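Local coordinates for lysozyme M1 (Streptomyces coelicolor, PDB 1JFX), which hydrolyses the beta-1,4 linkages between N-acetylmuramic acid and N-acetylglucosamine in peptidoglycan, including its 6-O-acetylated form, at residues V136-A141 and W161-G166. Numbering follows the deposited sequence.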
ATOM      1  N   VAL A 136       2.833  -5.942   0.597  1.00  6.18           N
ATOM      2  CA  VAL A 136       2.991  -4.973   1.678  1.00  6.64           C
ATOM      3  C   VAL A 136       1.600  -4.771   2.283  1.00  6.86           C
ATOM      4  O   VAL A 136       0.629  -4.593   1.557  1.00  6.33           O
ATOM      5  CB  VAL A 136       3.512  -3.633   1.117  1.00  6.83           C
ATOM      6  CG1 VAL A 136       3.498  -2.554   2.198  1.00  8.01           C
ATOM      7  CG2 VAL A 136       4.920  -3.838   0.571  1.00  7.50           C
ATOM      8  N   ILE A 137       1.497  -4.793   3.608  1.00  5.27           N
ATOM      9  CA  ILE A 137       0.208  -4.602   4.257  1.00  5.96           C
ATOM     10  C   ILE A 137       0.037  -3.170   4.768  1.00  6.09           C
ATOM     11  O   ILE A 137       0.833  -2.690   5.589  1.00  5.99           O
ATOM     12  CB  ILE A 137       0.024  -5.592   5.454  1.00  6.49           C
ATOM     13  CG1 ILE A 137      -0.093  -7.029   4.927  1.00  9.83           C
ATOM     14  CG2 ILE A 137      -1.240  -5.218   6.267  1.00  7.69           C
ATOM     15  CD1 ILE A 137      -0.129  -8.086   6.041  1.00  8.36           C
ATOM     16  N   TYR A 138      -0.980  -2.485   4.246  1.00  5.73           N
ATOM     17  CA  TYR A 138      -1.314  -1.128   4.693  1.00  6.03           C
ATOM     18  C   TYR A 138      -2.537  -1.260   5.576  1.00  6.51           C
ATOM     19  O   TYR A 138      -3.554  -1.838   5.157  1.00  7.45           O
ATOM     20  CB  TYR A 138      -1.661  -0.200   3.512  1.00  6.20           C
ATOM     21  CG  TYR A 138      -2.343   1.109   3.929  1.00  8.46           C
ATOM     22  CD1 TYR A 138      -3.726   1.166   4.163  1.00  8.42           C
ATOM     23  CD2 TYR A 138      -1.603   2.288   4.097  1.00  7.82           C
ATOM     24  CE1 TYR A 138      -4.347   2.354   4.548  1.00  8.09           C
ATOM     25  CE2 TYR A 138      -2.217   3.487   4.475  1.00  8.52           C
ATOM     26  CZ  TYR A 138      -3.593   3.513   4.700  1.00  8.73           C
ATOM     27  OH  TYR A 138      -4.217   4.701   5.064  1.00 10.90           O
ATOM     28  N   THR A 139      -2.448  -0.721   6.786  1.00  6.76           N
ATOM     29  CA  THR A 139      -3.574  -0.763   7.719  1.00  6.75           C
ATOM     30  C   THR A 139      -3.293   0.150   8.899  1.00  6.35           C
ATOM     31  O   THR A 139      -2.257   0.818   8.943  1.00  7.52           O
ATOM     32  CB  THR A 139      -3.820  -2.212   8.237  1.00  7.35           C
ATOM     33  OG1 THR A 139      -5.040  -2.253   8.989  1.00  8.48           O
ATOM     34  CG2 THR A 139      -2.685  -2.688   9.124  1.00  9.33           C
ATOM     35  N   THR A 140      -4.245   0.223   9.822  1.00  6.77           N
ATOM     36  CA  THR A 140      -4.051   1.003  11.037  1.00  7.36           C
ATOM     37  C   THR A 140      -3.798   0.002  12.146  1.00  7.05           C
ATOM     38  O   THR A 140      -4.179  -1.160  12.044  1.00  7.38           O
ATOM     39  CB  THR A 140      -5.295   1.859  11.421  1.00  7.35           C
ATOM     40  OG1 THR A 140      -6.457   1.024  11.562  1.00  9.04           O
ATOM     41  CG2 THR A 140      -5.543   2.933  10.351  1.00  7.42           C
ATOM     42  N   ALA A 141      -3.159   0.444  13.217  1.00  8.28           N
ATOM     43  CA  ALA A 141      -2.912  -0.445  14.334  1.00  7.70           C
ATOM     44  C   ALA A 141      -4.254  -0.928  14.908  1.00  8.53           C
ATOM     45  O   ALA A 141      -4.400  -2.098  15.232  1.00  8.71           O
ATOM     46  CB  ALA A 141      -2.120   0.287  15.422  1.00  6.38           C
ATOM     47  N   TRP A 161       3.029  -1.171   6.239  1.00  5.95           N
ATOM     48  CA  TRP A 161       2.828   0.235   5.889  1.00  6.20           C
ATOM     49  C   TRP A 161       1.755   0.713   6.870  1.00  6.35           C
ATOM     50  O   TRP A 161       0.571   0.404   6.732  1.00  6.97           O
ATOM     51  CB  TRP A 161       2.360   0.364   4.442  1.00  7.15           C
ATOM     52  CG  TRP A 161       2.044   1.769   4.014  1.00  6.89           C
ATOM     53  CD1 TRP A 161       2.240   2.924   4.723  1.00  6.37           C
ATOM     54  CD2 TRP A 161       1.452   2.153   2.773  1.00  6.88           C
ATOM     55  NE1 TRP A 161       1.800   4.008   3.993  1.00  6.37           N
ATOM     56  CE2 TRP A 161       1.308   3.558   2.791  1.00  6.05           C
ATOM     57  CE3 TRP A 161       1.021   1.436   1.645  1.00  5.99           C
ATOM     58  CZ2 TRP A 161       0.748   4.266   1.720  1.00  5.91           C
ATOM     59  CZ3 TRP A 161       0.463   2.133   0.581  1.00  6.62           C
ATOM     60  CH2 TRP A 161       0.329   3.536   0.624  1.00  5.73           C
ATOM     61  N   VAL A 162       2.188   1.460   7.877  1.00  5.92           N
ATOM     62  CA  VAL A 162       1.287   1.918   8.925  1.00  6.51           C
ATOM     63  C   VAL A 162       0.685   3.281   8.668  1.00  6.82           C
ATOM     64  O   VAL A 162       1.386   4.216   8.299  1.00  6.32           O
ATOM     65  CB  VAL A 162       2.021   1.921  10.296  1.00  7.89           C
ATOM     66  CG1 VAL A 162       3.289   2.752  10.224  1.00  8.57           C
ATOM     67  CG2 VAL A 162       1.084   2.432  11.394  1.00  9.69           C
ATOM     68  N   ALA A 163      -0.627   3.376   8.860  1.00  6.60           N
ATOM     69  CA  ALA A 163      -1.314   4.652   8.704  1.00  6.69           C
ATOM     70  C   ALA A 163      -1.494   5.204  10.114  1.00  7.75           C
ATOM     71  O   ALA A 163      -2.193   4.606  10.920  1.00  8.28           O
ATOM     72  CB  ALA A 163      -2.683   4.453   8.040  1.00 10.32           C
ATOM     73  N   HIS A 164      -0.837   6.319  10.416  1.00  7.32           N
ATOM     74  CA  HIS A 164      -0.963   6.939  11.734  1.00  7.25           C
ATOM     75  C   HIS A 164      -0.649   8.409  11.542  1.00  7.80           C
ATOM     76  O   HIS A 164       0.519   8.840  11.532  1.00  6.63           O
ATOM     77  CB  HIS A 164      -0.005   6.297  12.740  1.00  7.34           C
ATOM     78  CG  HIS A 164      -0.350   6.620  14.154  1.00  8.31           C
ATOM     79  ND1 HIS A 164       0.254   6.011  15.237  1.00  9.21           N
ATOM     80  CD2 HIS A 164      -1.264   7.478  14.662  1.00  8.35           C
ATOM     81  CE1 HIS A 164      -0.282   6.480  16.352  1.00  6.89           C
ATOM     82  NE2 HIS A 164      -1.205   7.371  16.031  1.00  8.85           N
ATOM     83  N   TRP A 165      -1.714   9.178  11.363  1.00  7.71           N
ATOM     84  CA  TRP A 165      -1.566  10.595  11.089  1.00  9.04           C
ATOM     85  C   TRP A 165      -1.337  11.475  12.301  1.00 10.19           C
ATOM     86  O   TRP A 165      -1.803  11.180  13.402  1.00 11.09           O
ATOM     87  CB  TRP A 165      -2.804  11.126  10.353  1.00  8.55           C
ATOM     88  CG  TRP A 165      -3.271  10.282   9.196  1.00 11.18           C
ATOM     89  CD1 TRP A 165      -2.493   9.551   8.334  1.00  9.58           C
ATOM     90  CD2 TRP A 165      -4.620  10.135   8.731  1.00 11.13           C
ATOM     91  NE1 TRP A 165      -3.272   8.968   7.369  1.00 12.05           N
ATOM     92  CE2 TRP A 165      -4.581   9.308   7.586  1.00 12.48           C
ATOM     93  CE3 TRP A 165      -5.860  10.626   9.172  1.00 15.77           C
ATOM     94  CZ2 TRP A 165      -5.734   8.959   6.869  1.00 15.07           C
ATOM     95  CZ3 TRP A 165      -7.005  10.279   8.460  1.00 14.07           C
ATOM     96  CH2 TRP A 165      -6.930   9.454   7.322  1.00 14.54           C
ATOM     97  N   GLY A 166      -0.618  12.565  12.068  1.00 12.60           N
ATOM     98  CA  GLY A 166      -0.379  13.561  13.098  1.00 13.76           C
ATOM     99  C   GLY A 166       0.461  13.246  14.315  1.00 14.48           C
ATOM    100  O   GLY A 166       0.356  13.955  15.315  1.00 18.33           O
TER
HETATM  101  O   HOH W   1      -2.559   3.272  13.290  1.00  9.30           O
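Ile137 and Thr139 reach across to Trp161 and Ala163 through three backbone hydrogen bonds that fix strands 136-139 and 161-163 side by side, their axes 5.0 Å apart and 6° from exactly parallel. Trp161 N donates to Ile137 O at 2.7 Å, and Trp161 O accepts from Thr139 N at 3.2 Å. Thr139 O then takes Ala163 N at 3.0 Å, so the bonds alternate as a parallel register requires, pairing Tyr138 with Trp161 and Thr139 with Val162. Tyr138 CA adds a CA-H...O contact to Trp161 O. Beyond the strands, a water bridges the two segments, accepting from Ala141 N and donating to Ala163 O; Thr140, the N-cap of helix 141-148, caps Trp143 N with OG1 and rests CG2 near Ala163 CB.

Strand 136-139, helix 141-148 and strand 160-163 form a beta-alpha-beta unit of the glycosyl hydrolase family 25 beta/alpha-barrel, with strand 96-98 on the other side of strand 136-139.

On the sheet face bearing Tyr138 and Trp161, both side chains have CG anti to the backbone N (chi1 166° for Tyr138), and their rings meet in a T-shaped stack. The tyrosine supplies the edge: its CD2 sits over the indole face, 3.3 Å from Trp161 CD2, with the planes at 74°. Val136 CG1 packs against Trp161 CB at 3.9 Å. Farther out, Ala163 CB lies against the phenol end, 3.4 Å from Tyr138 OH. Beyond the pair, Tyr138 OH is hydrogen-bonded to Gln183 OE1 and Trp161 NE1 to Asn200 OD1. Tyr138 also touches the side chains of Asp98 and Glu100, two of the three predicted active-site acids, which places the Tyr138 end of the pair beside the probable catalytic centre.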